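Agmatine ureohydrolase (Thermoplasma volcanium GSS1, PDB 3PZL) probably hydrolyses agmatine to putrescine and urea, as a member of the arginase family that binds two manganese ions per subunit. Local coordinates at residues 42-48 with 122-126; 51-57 with 272-277; 222-228 with 264-270. The contacts are given in a common frame with arbitrary orientation. Numbering follows the deposited sequence.

Contact 1 (42-48 with 122-126); sequences IPFDNTS and GEHSI. With MN (manganese (II) ion), chain F.
Two loops leaving the C-terminal ends of neighbouring parallel strands run side by side, F44 opposite G122 (CA–CA 5.3 Å) and D45 opposite E123 (5.4 Å). Backbone bonds tie them at the start: G122 N donates weakly to I42 O (3.3 Å), and E123 N gives a nearly straight bond to F44 O (3.0 Å, 176°). P43 centres an inverse gamma turn that closes with a weak bond from F44 N to I42 O. G122, at phi/psi -99/-102, lies so close to F44 O that a CB would clash with it.

The E123 carboxylate accepts hydrogen bonds from the turn at 45-48. Its extended side chain (chi1 m, chi2 t) brings OE2 to S48 OG, which donates to it at 2.9 Å, and to T47 N, a weak bond of 2.5 Å; being too close to a neighbouring atom, OE2 is less certainly placed. E123 OE1 accepts from S125 OG (3.0 Å). S48 N instead donates to D45 O (3.0 Å), while D45 OD2 accepts a hydrogen bond from G53 N. H124 points away and binds manganese through ND1 (2.4 Å), beside D144, D148 and D229; its N and NE2 bond to E272 and S227. These loops adjoin the arginase-family manganese site. I42 CG2 meets I126 CG2 (3.6 Å), where I42 and F44 pack on helix 96-112, and I126 touches strands 116-121 and 265-271.

Contact 2 (51-57 with 272-277); sequences RRGSKYA and EFSPLY
The firmest polar link is the bond from S274 OG, chi1 t, to R52 O (3.0 Å). A weaker one runs from S54 OG to F273 O (3.4 Å). The CA atoms of S54 and S274 are the nearest across the segments (4.6 Å). G53 takes phi/psi 123/-7, a conformation that calls for glycine, and its CA lies 3.2 Å from S274 OG, where a CB would clash. After it the chain coils into helix 57-65, with Y56 N bonded to G53 O (2.9 Å) and A57 N to S54 O (2.7 Å). Across from it, P275 to Y277 form a 3-10 turn, with Y277 N bonded to S274 O (3.0 Å).

R51, chi1 m and then extended, lays its aliphatic part over the Y277 ring: CD is 3.7 Å from the centroid, 12° off the normal, a CH-pi contact. The R51 guanidinium is held beyond it by V241 and by N281 of a third subunit. P275 CD abuts G53 O (3.5 Å). The CB of A57 lies over one face of F273, 3.9 Å from CE1, and L276 CD1 reaches Y56 CD2 (4.1 Å). E272 OE2 accepts from the N of the manganese ligand H124, so this loop packing, at the C-terminal ends of the parallel strands, borders the arginase-family metal site. It also forms subunit contacts: L276 packs on Y277 of a second subunit and Y277 on its L276, while F273 wedges between helices 57-65 and 281-303.

Contact 3 (222-228 with 264-270); sequences RRVYISV and KAVGFDI
Strands 223-228 and 267-270 run parallel, 2° apart and 4.9 Å between axes, with I226 paired to F268, S227 to D269 and V228 to I270. V224 pairs with A265 before the corner that the second chain turns at V266, where the register slips by one residue: V224 N bonds K264 O (2.9 Å) and V224 O receives V266 N (2.7 Å), after which I226 N to G267 O, D269 N to I226 O and V228 N to D269 O (each 3.1 Å) continue the pairing.

On one face, Y225 (chi1 t, chi2 -83°) lies along the neighbouring strand, with G267 O over its ring face and CD2 3.5 Å from that oxygen. A CB on G267 would strike the Y225 ring at CE2. The ring thereby reaches D269, whose p rotamer brings its carboxylate over to strand 223-228 on that same face: Y225 OH donates to OD2 (2.8 Å) and S227 OG, chi1 t, to OD1 (2.6 Å). S227 OG is also hydrogen-bonded to H124 NE2 and T127 OG1, and D269 OD2 to T127 OG1.

The other face is apolar. F268 (chi1 t, chi2 39°) slides toward the first strand, with CD1 3.7 Å from I226 CB and CE1 3.5 Å from V228 CG2, and stacks on F293. At the entry, R223 NE lies 3.5 Å from V266 CG1, its guanidinium salt-bridged to D137. The two strands are those of a beta-alpha-beta unit, connected through helix 251-261, in the parallel sheet of the arginase fold, whose C-terminal strand ends carry the manganese ligands.

Overall arrangement
Contact 3 lies deepest, about 8 Å from the chain centre, and is built on regular parallel-strand bonding. Contacts 1 and 2 join loops that follow the strands, on the same side of the centre at about 12 and 15 Å. Contact 1 is buried and dominated by one carboxylate serving backbone and hydroxyl donors. Contact 2, only partly buried, relies more on proline, aromatic and arginine packing and reaches other subunits. Both draw on the loop between strand 37-42 and helix 57-65, while strand 265-271 of contact 3 leads directly into 272-277. H124, a manganese ligand in contact 1, links to both others through its probable hydrogen bonds to E272 and S227.

Contact 1 (42-48 with 122-126)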
loop_
_atom_site.group_PDB
_atom_site.type_symbol
_atom_site.label_atom_id
_atom_site.label_comp_id
_atom_site.label_asym_id
_atom_site.label_seq_id
_atom_site.Cartn_x
_atom_site.Cartn_y
_atom_site.Cartn_z
ATOM N N ILE B 42 -17.835 -8.086 17.396
ATOM C CA ILE B 42 -18.840 -7.053 17.252
ATOM C C ILE B 42 -18.278 -5.997 16.294
ATOM O O ILE B 42 -17.451 -5.191 16.674
ATOM C CB ILE B 42 -19.207 -6.516 18.658
ATOM C CG1 ILE B 42 -20.107 -7.552 19.340
ATOM C CG2 ILE B 42 -19.878 -5.133 18.612
ATOM C CD1 ILE B 42 -20.169 -7.421 20.791
ATOM N N PRO B 43 -18.699 -6.026 15.028
ATOM C CA PRO B 43 -18.127 -5.161 14.012
ATOM C C PRO B 43 -18.784 -3.792 13.967
ATOM O O PRO B 43 -19.532 -3.487 13.033
ATOM C CB PRO B 43 -18.395 -5.928 12.710
ATOM C CG PRO B 43 -19.386 -6.985 13.050
ATOM C CD PRO B 43 -19.752 -6.887 14.477
ATOM N N PHE B 44 -18.518 -2.967 14.965
ATOM C CA PHE B 44 -19.187 -1.675 15.043
ATOM C C PHE B 44 -18.193 -0.533 15.124
ATOM O O PHE B 44 -17.184 -0.606 15.810
ATOM C CB PHE B 44 -20.180 -1.608 16.198
ATOM C CG PHE B 44 -20.742 -0.245 16.407
ATOM C CD1 PHE B 44 -21.843 0.168 15.680
ATOM C CD2 PHE B 44 -20.165 0.634 17.324
ATOM C CE1 PHE B 44 -22.370 1.423 15.865
ATOM C CE2 PHE B 44 -20.685 1.886 17.508
ATOM C CZ PHE B 44 -21.789 2.280 16.778
ATOM N N ASP B 45 -18.532 0.563 14.465
ATOM C CA ASP B 45 -17.520 1.509 14.039
ATOM C C ASP B 45 -18.055 2.915 13.979
ATOM O O ASP B 45 -17.283 3.863 13.824
ATOM C CB ASP B 45 -17.132 1.127 12.611
ATOM C CG ASP B 45 -15.742 1.447 12.318
ATOM O OD1 ASP B 45 -15.178 2.219 13.146
ATOM O OD2 ASP B 45 -15.212 0.948 11.280
ATOM N N ASN B 46 -19.378 3.033 14.056
ATOM C CA ASN B 46 -20.070 4.219 13.595
ATOM C C ASN B 46 -20.053 5.358 14.603
ATOM O O ASN B 46 -21.055 6.053 14.823
ATOM C CB ASN B 46 -21.504 3.872 13.169
ATOM C CG ASN B 46 -21.998 4.763 12.071
ATOM O OD1 ASN B 46 -21.254 5.063 11.129
ATOM N ND2 ASN B 46 -23.241 5.218 12.193
ATOM N N THR B 47 -18.902 5.552 15.215
ATOM C CA THR B 47 -18.694 6.722 16.041
ATOM C C THR B 47 -17.236 7.187 15.878
ATOM O O THR B 47 -16.830 8.202 16.462
ATOM C CB THR B 47 -19.099 6.436 17.540
ATOM O OG1 THR B 47 -19.915 7.493 18.046
ATOM C CG2 THR B 47 -17.915 6.273 18.434
ATOM N N SER B 48 -16.473 6.442 15.074
ATOM C CA SER B 48 -15.027 6.634 14.962
ATOM C C SER B 48 -14.690 7.666 13.908
ATOM O O SER B 48 -15.096 7.544 12.762
ATOM C CB SER B 48 -14.318 5.312 14.615
ATOM O OG SER B 48 -14.320 4.418 15.713
ATOM N N GLY B 122 -14.676 -3.565 17.181
ATOM C CA GLY B 122 -14.147 -2.432 16.511
ATOM C C GLY B 122 -13.943 -1.412 17.622
ATOM O O GLY B 122 -12.967 -1.525 18.404
ATOM N N GLU B 123 -14.861 -0.442 17.711
ATOM C CA GLU B 123 -14.736 0.691 18.651
ATOM C C GLU B 123 -14.709 0.283 20.101
ATOM O O GLU B 123 -15.004 -0.868 20.436
ATOM C CB GLU B 123 -15.902 1.644 18.531
ATOM C CG GLU B 123 -15.947 2.408 17.298
ATOM C CD GLU B 123 -17.094 3.355 17.294
ATOM O OE1 GLU B 123 -17.944 3.294 18.217
ATOM O OE2 GLU B 123 -17.137 4.167 16.353
ATOM N N HIS B 124 -14.371 1.254 20.945
ATOM C CA HIS B 124 -14.265 1.048 22.386
ATOM C C HIS B 124 -15.620 1.174 23.063
ATOM O O HIS B 124 -15.795 0.736 24.195
ATOM C CB HIS B 124 -13.277 2.033 23.020
ATOM C CG HIS B 124 -12.707 1.558 24.312
ATOM N ND1 HIS B 124 -11.657 2.215 24.947
ATOM C CD2 HIS B 124 -13.029 0.480 25.082
ATOM C CE1 HIS B 124 -11.376 1.569 26.069
ATOM N NE2 HIS B 124 -12.201 0.523 26.179
ATOM N N SER B 125 -16.590 1.752 22.378
ATOM C CA SER B 125 -17.853 1.990 23.028
ATOM C C SER B 125 -18.635 0.709 23.243
ATOM O O SER B 125 -19.590 0.711 24.002
ATOM C CB SER B 125 -18.686 2.987 22.250
ATOM O OG SER B 125 -18.904 2.511 20.930
ATOM N N ILE B 126 -18.240 -0.389 22.616
ATOM C CA ILE B 126 -18.898 -1.648 22.908
ATOM C C ILE B 126 -18.676 -2.116 24.344
ATOM O O ILE B 126 -19.473 -2.894 24.869
ATOM C CB ILE B 126 -18.481 -2.722 21.944
ATOM C CG1 ILE B 126 -16.977 -2.977 22.015
ATOM C CG2 ILE B 126 -18.872 -2.319 20.538
ATOM C CD1 ILE B 126 -16.501 -4.152 21.186
HETATM MN MN MN F . -11.129 4.372 23.999
#

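Contact 2 (51-57 with 272-277)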
loop_
_atom_site.group_PDB
_atom_site.type_symbol
_atom_site.label_atom_id
_atom_site.label_comp_id
_atom_site.label_asym_id
_atom_site.label_seq_id
_atom_site.Cartn_x
_atom_site.Cartn_y
_atom_site.Cartn_z
ATOM N N ARG B 51 -9.381 7.338 11.929
ATOM C CA ARG B 51 -9.143 6.227 11.029
ATOM C C ARG B 51 -10.300 5.301 11.181
ATOM O O ARG B 51 -10.731 4.997 12.303
ATOM C CB ARG B 51 -7.877 5.474 11.410
ATOM C CG ARG B 51 -6.601 6.126 10.923
ATOM C CD ARG B 51 -5.416 5.377 11.405
ATOM N NE ARG B 51 -4.175 6.017 11.020
ATOM C CZ ARG B 51 -2.964 5.621 11.425
ATOM N NH1 ARG B 51 -2.805 4.596 12.262
ATOM N NH2 ARG B 51 -1.887 6.269 11.009
ATOM N N ARG B 52 -10.801 4.821 10.057
ATOM C CA ARG B 52 -11.929 3.918 10.117
ATOM C C ARG B 52 -11.603 2.510 9.606
ATOM O O ARG B 52 -10.569 2.314 8.997
ATOM C CB ARG B 52 -13.164 4.536 9.486
ATOM C CG ARG B 52 -14.380 4.056 10.199
ATOM C CD ARG B 52 -15.595 4.760 9.770
ATOM N NE ARG B 52 -16.149 5.686 10.755
ATOM C CZ ARG B 52 -17.386 5.598 11.234
ATOM N NH1 ARG B 52 -18.205 4.614 10.840
ATOM N NH2 ARG B 52 -17.825 6.512 12.087
ATOM N N GLY B 53 -12.431 1.519 9.932
ATOM C CA GLY B 53 -12.083 0.123 9.638
ATOM C C GLY B 53 -12.061 -0.847 10.814
ATOM O O GLY B 53 -11.916 -2.043 10.609
ATOM N N SER B 54 -12.218 -0.359 12.043
ATOM C CA SER B 54 -12.440 -1.261 13.201
ATOM C C SER B 54 -13.403 -2.430 12.919
ATOM O O SER B 54 -13.105 -3.565 13.297
ATOM C CB SER B 54 -13.009 -0.499 14.377
ATOM O OG SER B 54 -11.955 -0.006 15.127
ATOM N N LYS B 55 -14.549 -2.146 12.284
ATOM C CA LYS B 55 -15.480 -3.187 11.870
ATOM C C LYS B 55 -14.792 -4.490 11.421
ATOM O O LYS B 55 -15.319 -5.554 11.671
ATOM C CB LYS B 55 -16.377 -2.696 10.710
ATOM C CG LYS B 55 -17.237 -1.488 11.010
ATOM C CD LYS B 55 -18.291 -1.156 9.915
ATOM C CE LYS B 55 -19.476 -0.273 10.528
ATOM N NZ LYS B 55 -20.764 -0.258 9.730
ATOM N N TYR B 56 -13.651 -4.404 10.735
ATOM C CA TYR B 56 -13.053 -5.586 10.111
ATOM C C TYR B 56 -12.025 -6.239 11.034
ATOM O O TYR B 56 -11.376 -7.229 10.658
ATOM C CB TYR B 56 -12.413 -5.287 8.731
ATOM C CG TYR B 56 -13.323 -4.581 7.746
ATOM C CD1 TYR B 56 -14.458 -5.230 7.214
ATOM C CD2 TYR B 56 -13.070 -3.269 7.355
ATOM C CE1 TYR B 56 -15.317 -4.597 6.332
ATOM C CE2 TYR B 56 -13.919 -2.616 6.457
ATOM C CZ TYR B 56 -15.039 -3.280 5.944
ATOM O OH TYR B 56 -15.870 -2.605 5.053
ATOM N N ALA B 57 -11.871 -5.704 12.241
ATOM C CA ALA B 57 -10.837 -6.227 13.140
ATOM C C ALA B 57 -11.069 -7.706 13.483
ATOM O O ALA B 57 -10.148 -8.509 13.366
ATOM C CB ALA B 57 -10.706 -5.374 14.379
ATOM N N GLU B 272 -10.395 -1.026 18.947
ATOM C CA GLU B 272 -9.857 0.236 18.413
ATOM C C GLU B 272 -8.590 0.096 17.590
ATOM O O GLU B 272 -7.761 1.026 17.594
ATOM C CB GLU B 272 -9.645 1.304 19.496
ATOM C CG GLU B 272 -10.901 1.795 20.170
ATOM C CD GLU B 272 -11.710 2.727 19.290
ATOM O OE1 GLU B 272 -11.099 3.293 18.357
ATOM O OE2 GLU B 272 -12.945 2.896 19.505
ATOM N N PHE B 273 -8.432 -1.028 16.889
ATOM C CA PHE B 273 -7.442 -1.054 15.795
ATOM C C PHE B 273 -8.101 -1.373 14.453
ATOM O O PHE B 273 -9.197 -1.902 14.430
ATOM C CB PHE B 273 -6.235 -1.961 16.096
ATOM C CG PHE B 273 -6.410 -3.377 15.681
ATOM C CD1 PHE B 273 -7.055 -4.288 16.513
ATOM C CD2 PHE B 273 -5.896 -3.816 14.449
ATOM C CE1 PHE B 273 -7.208 -5.615 16.120
ATOM C CE2 PHE B 273 -6.026 -5.115 14.039
ATOM C CZ PHE B 273 -6.698 -6.024 14.879
ATOM N N SER B 274 -7.436 -1.013 13.359
ATOM C CA SER B 274 -8.005 -1.123 12.049
ATOM C C SER B 274 -7.068 -1.775 11.056
ATOM O O SER B 274 -6.107 -1.135 10.614
ATOM C CB SER B 274 -8.361 0.244 11.514
ATOM O OG SER B 274 -8.960 0.091 10.214
ATOM N N PRO B 275 -7.380 -3.034 10.651
ATOM C CA PRO B 275 -6.521 -3.901 9.785
ATOM C C PRO B 275 -6.187 -3.280 8.424
ATOM O O PRO B 275 -5.223 -3.707 7.803
ATOM C CB PRO B 275 -7.354 -5.149 9.561
ATOM C CG PRO B 275 -8.599 -4.985 10.417
ATOM C CD PRO B 275 -8.733 -3.572 10.853
ATOM N N LEU B 276 -6.965 -2.289 7.969
ATOM C CA LEU B 276 -6.718 -1.606 6.684
ATOM C C LEU B 276 -5.432 -0.775 6.690
ATOM O O LEU B 276 -4.846 -0.481 5.610
ATOM C CB LEU B 276 -7.897 -0.692 6.299
ATOM C CG LEU B 276 -9.309 -1.336 6.274
ATOM C CD1 LEU B 276 -10.459 -0.310 6.074
ATOM C CD2 LEU B 276 -9.404 -2.480 5.248
ATOM N N TYR B 277 -4.978 -0.434 7.894
ATOM C CA TYR B 277 -3.849 0.468 8.035
ATOM C C TYR B 277 -2.474 -0.150 8.195
ATOM O O TYR B 277 -1.511 0.591 8.337
ATOM C CB TYR B 277 -4.096 1.468 9.134
ATOM C CG TYR B 277 -5.054 2.549 8.700
ATOM C CD1 TYR B 277 -6.448 2.336 8.765
ATOM C CD2 TYR B 277 -4.565 3.790 8.200
ATOM C CE1 TYR B 277 -7.330 3.315 8.360
ATOM C CE2 TYR B 277 -5.454 4.791 7.793
ATOM C CZ TYR B 277 -6.832 4.536 7.865
ATOM O OH TYR B 277 -7.708 5.512 7.479
#

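Contact 3 (222-228 with 264-270)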
loop_
_atom_site.group_PDB
_atom_site.type_symbol
_atom_site.label_atom_id
_atom_site.label_comp_id
_atom_site.label_asym_id
_atom_site.label_seq_id
_atom_site.Cartn_x
_atom_site.Cartn_y
_atom_site.Cartn_z
ATOM N N ARG B 222 -10.941 -7.748 43.960
ATOM C CA ARG B 222 -11.082 -9.184 44.099
ATOM C C ARG B 222 -11.241 -9.816 42.733
ATOM O O ARG B 222 -10.696 -10.869 42.457
ATOM C CB ARG B 222 -12.277 -9.519 44.985
ATOM C CG ARG B 222 -12.188 -8.898 46.368
ATOM C CD ARG B 222 -13.379 -9.260 47.194
ATOM N NE ARG B 222 -13.333 -8.614 48.501
ATOM C CZ ARG B 222 -13.682 -9.211 49.634
ATOM N NH1 ARG B 222 -14.069 -10.481 49.626
ATOM N NH2 ARG B 222 -13.594 -8.553 50.777
ATOM N N ARG B 223 -12.010 -9.169 41.878
ATOM C CA ARG B 223 -12.144 -9.598 40.497
ATOM C C ARG B 223 -11.941 -8.416 39.538
ATOM O O ARG B 223 -12.059 -7.244 39.943
ATOM C CB ARG B 223 -13.504 -10.271 40.294
ATOM C CG ARG B 223 -13.571 -11.664 40.920
ATOM C CD ARG B 223 -14.972 -11.964 41.334
ATOM N NE ARG B 223 -15.778 -12.589 40.291
ATOM C CZ ARG B 223 -17.097 -12.430 40.177
ATOM N NH1 ARG B 223 -17.749 -11.636 41.028
ATOM N NH2 ARG B 223 -17.769 -13.046 39.198
ATOM N N VAL B 224 -11.614 -8.704 38.280
ATOM C CA VAL B 224 -11.570 -7.630 37.291
ATOM C C VAL B 224 -12.195 -7.953 35.941
ATOM O O VAL B 224 -12.496 -9.113 35.604
ATOM C CB VAL B 224 -10.167 -7.078 37.093
ATOM C CG1 VAL B 224 -9.636 -6.510 38.399
ATOM C CG2 VAL B 224 -9.219 -8.139 36.525
ATOM N N TYR B 225 -12.427 -6.886 35.187
ATOM C CA TYR B 225 -12.721 -6.979 33.777
ATOM C C TYR B 225 -11.615 -6.167 33.111
ATOM O O TYR B 225 -11.286 -5.057 33.571
ATOM C CB TYR B 225 -14.126 -6.427 33.463
ATOM C CG TYR B 225 -14.466 -6.481 31.989
ATOM C CD1 TYR B 225 -14.039 -5.474 31.128
ATOM C CD2 TYR B 225 -15.204 -7.544 31.457
ATOM C CE1 TYR B 225 -14.329 -5.522 29.769
ATOM C CE2 TYR B 225 -15.505 -7.604 30.090
ATOM C CZ TYR B 225 -15.067 -6.588 29.251
ATOM O OH TYR B 225 -15.322 -6.592 27.896
ATOM N N ILE B 226 -11.031 -6.726 32.049
ATOM C CA ILE B 226 -9.914 -6.076 31.369
ATOM C C ILE B 226 -10.322 -5.614 29.992
ATOM O O ILE B 226 -10.710 -6.411 29.146
ATOM C CB ILE B 226 -8.689 -6.987 31.224
ATOM C CG1 ILE B 226 -8.388 -7.694 32.541
ATOM C CG2 ILE B 226 -7.497 -6.161 30.751
ATOM C CD1 ILE B 226 -7.223 -8.626 32.495
ATOM N N SER B 227 -10.221 -4.314 29.772
ATOM C CA SER B 227 -10.534 -3.738 28.473
ATOM C C SER B 227 -9.296 -3.079 27.836
ATOM O O SER B 227 -8.737 -2.108 28.390
ATOM C CB SER B 227 -11.643 -2.728 28.612
ATOM O OG SER B 227 -12.095 -2.413 27.328
ATOM N N VAL B 228 -8.858 -3.619 26.694
ATOM C CA VAL B 228 -7.654 -3.134 26.041
ATOM C C VAL B 228 -7.955 -2.304 24.779
ATOM O O VAL B 228 -8.346 -2.843 23.722
ATOM C CB VAL B 228 -6.732 -4.261 25.694
ATOM C CG1 VAL B 228 -5.443 -3.718 25.238
ATOM C CG2 VAL B 228 -6.486 -5.108 26.867
ATOM N N LYS B 264 -8.077 -13.363 37.816
ATOM C CA LYS B 264 -9.180 -12.689 38.487
ATOM C C LYS B 264 -10.188 -12.163 37.483
ATOM O O LYS B 264 -11.175 -11.535 37.880
ATOM C CB LYS B 264 -8.689 -11.466 39.268
ATOM C CG LYS B 264 -7.751 -11.756 40.346
ATOM C CD LYS B 264 -7.397 -10.493 41.090
ATOM C CE LYS B 264 -7.053 -10.836 42.494
ATOM N NZ LYS B 264 -7.165 -9.595 43.225
ATOM N N ALA B 265 -9.918 -12.374 36.194
ATOM C CA ALA B 265 -10.664 -11.687 35.144
ATOM C C ALA B 265 -11.949 -12.417 34.839
ATOM O O ALA B 265 -11.931 -13.619 34.614
ATOM C CB ALA B 265 -9.820 -11.534 33.897
ATOM N N VAL B 266 -13.058 -11.681 34.854
ATOM C CA VAL B 266 -14.367 -12.254 34.521
ATOM C C VAL B 266 -14.695 -12.085 33.052
ATOM O O VAL B 266 -15.548 -12.784 32.520
ATOM C CB VAL B 266 -15.521 -11.669 35.369
ATOM C CG1 VAL B 266 -15.311 -12.009 36.871
ATOM C CG2 VAL B 266 -15.683 -10.162 35.122
ATOM N N GLY B 267 -14.001 -11.156 32.410
ATOM C CA GLY B 267 -14.211 -10.870 30.998
ATOM C C GLY B 267 -13.057 -10.088 30.407
ATOM O O GLY B 267 -12.306 -9.451 31.133
ATOM N N PHE B 268 -12.947 -10.115 29.087
ATOM C CA PHE B 268 -11.850 -9.491 28.390
ATOM C C PHE B 268 -12.278 -8.931 27.029
ATOM O O PHE B 268 -13.163 -9.476 26.376
ATOM C CB PHE B 268 -10.761 -10.542 28.214
ATOM C CG PHE B 268 -9.478 -10.019 27.628
ATOM C CD1 PHE B 268 -8.990 -8.790 27.995
ATOM C CD2 PHE B 268 -8.727 -10.800 26.740
ATOM C CE1 PHE B 268 -7.788 -8.309 27.470
ATOM C CE2 PHE B 268 -7.512 -10.330 26.203
ATOM C CZ PHE B 268 -7.039 -9.077 26.574
ATOM N N ASP B 269 -11.639 -7.853 26.589
ATOM C CA ASP B 269 -11.859 -7.355 25.237
ATOM C C ASP B 269 -10.680 -6.632 24.608
ATOM O O ASP B 269 -9.759 -6.201 25.315
ATOM C CB ASP B 269 -13.131 -6.526 25.132
ATOM C CG ASP B 269 -13.023 -5.163 25.773
ATOM O OD1 ASP B 269 -11.956 -4.537 25.770
ATOM O OD2 ASP B 269 -14.058 -4.702 26.275
ATOM N N ILE B 270 -10.700 -6.542 23.274
ATOM C CA ILE B 270 -9.638 -5.899 22.484
ATOM C C ILE B 270 -10.311 -5.037 21.428
ATOM O O ILE B 270 -11.184 -5.523 20.728
ATOM C CB ILE B 270 -8.678 -6.937 21.815
ATOM C CG1 ILE B 270 -8.173 -7.955 22.852
ATOM C CG2 ILE B 270 -7.492 -6.244 21.117
ATOM C CD1 ILE B 270 -7.546 -9.212 22.281
#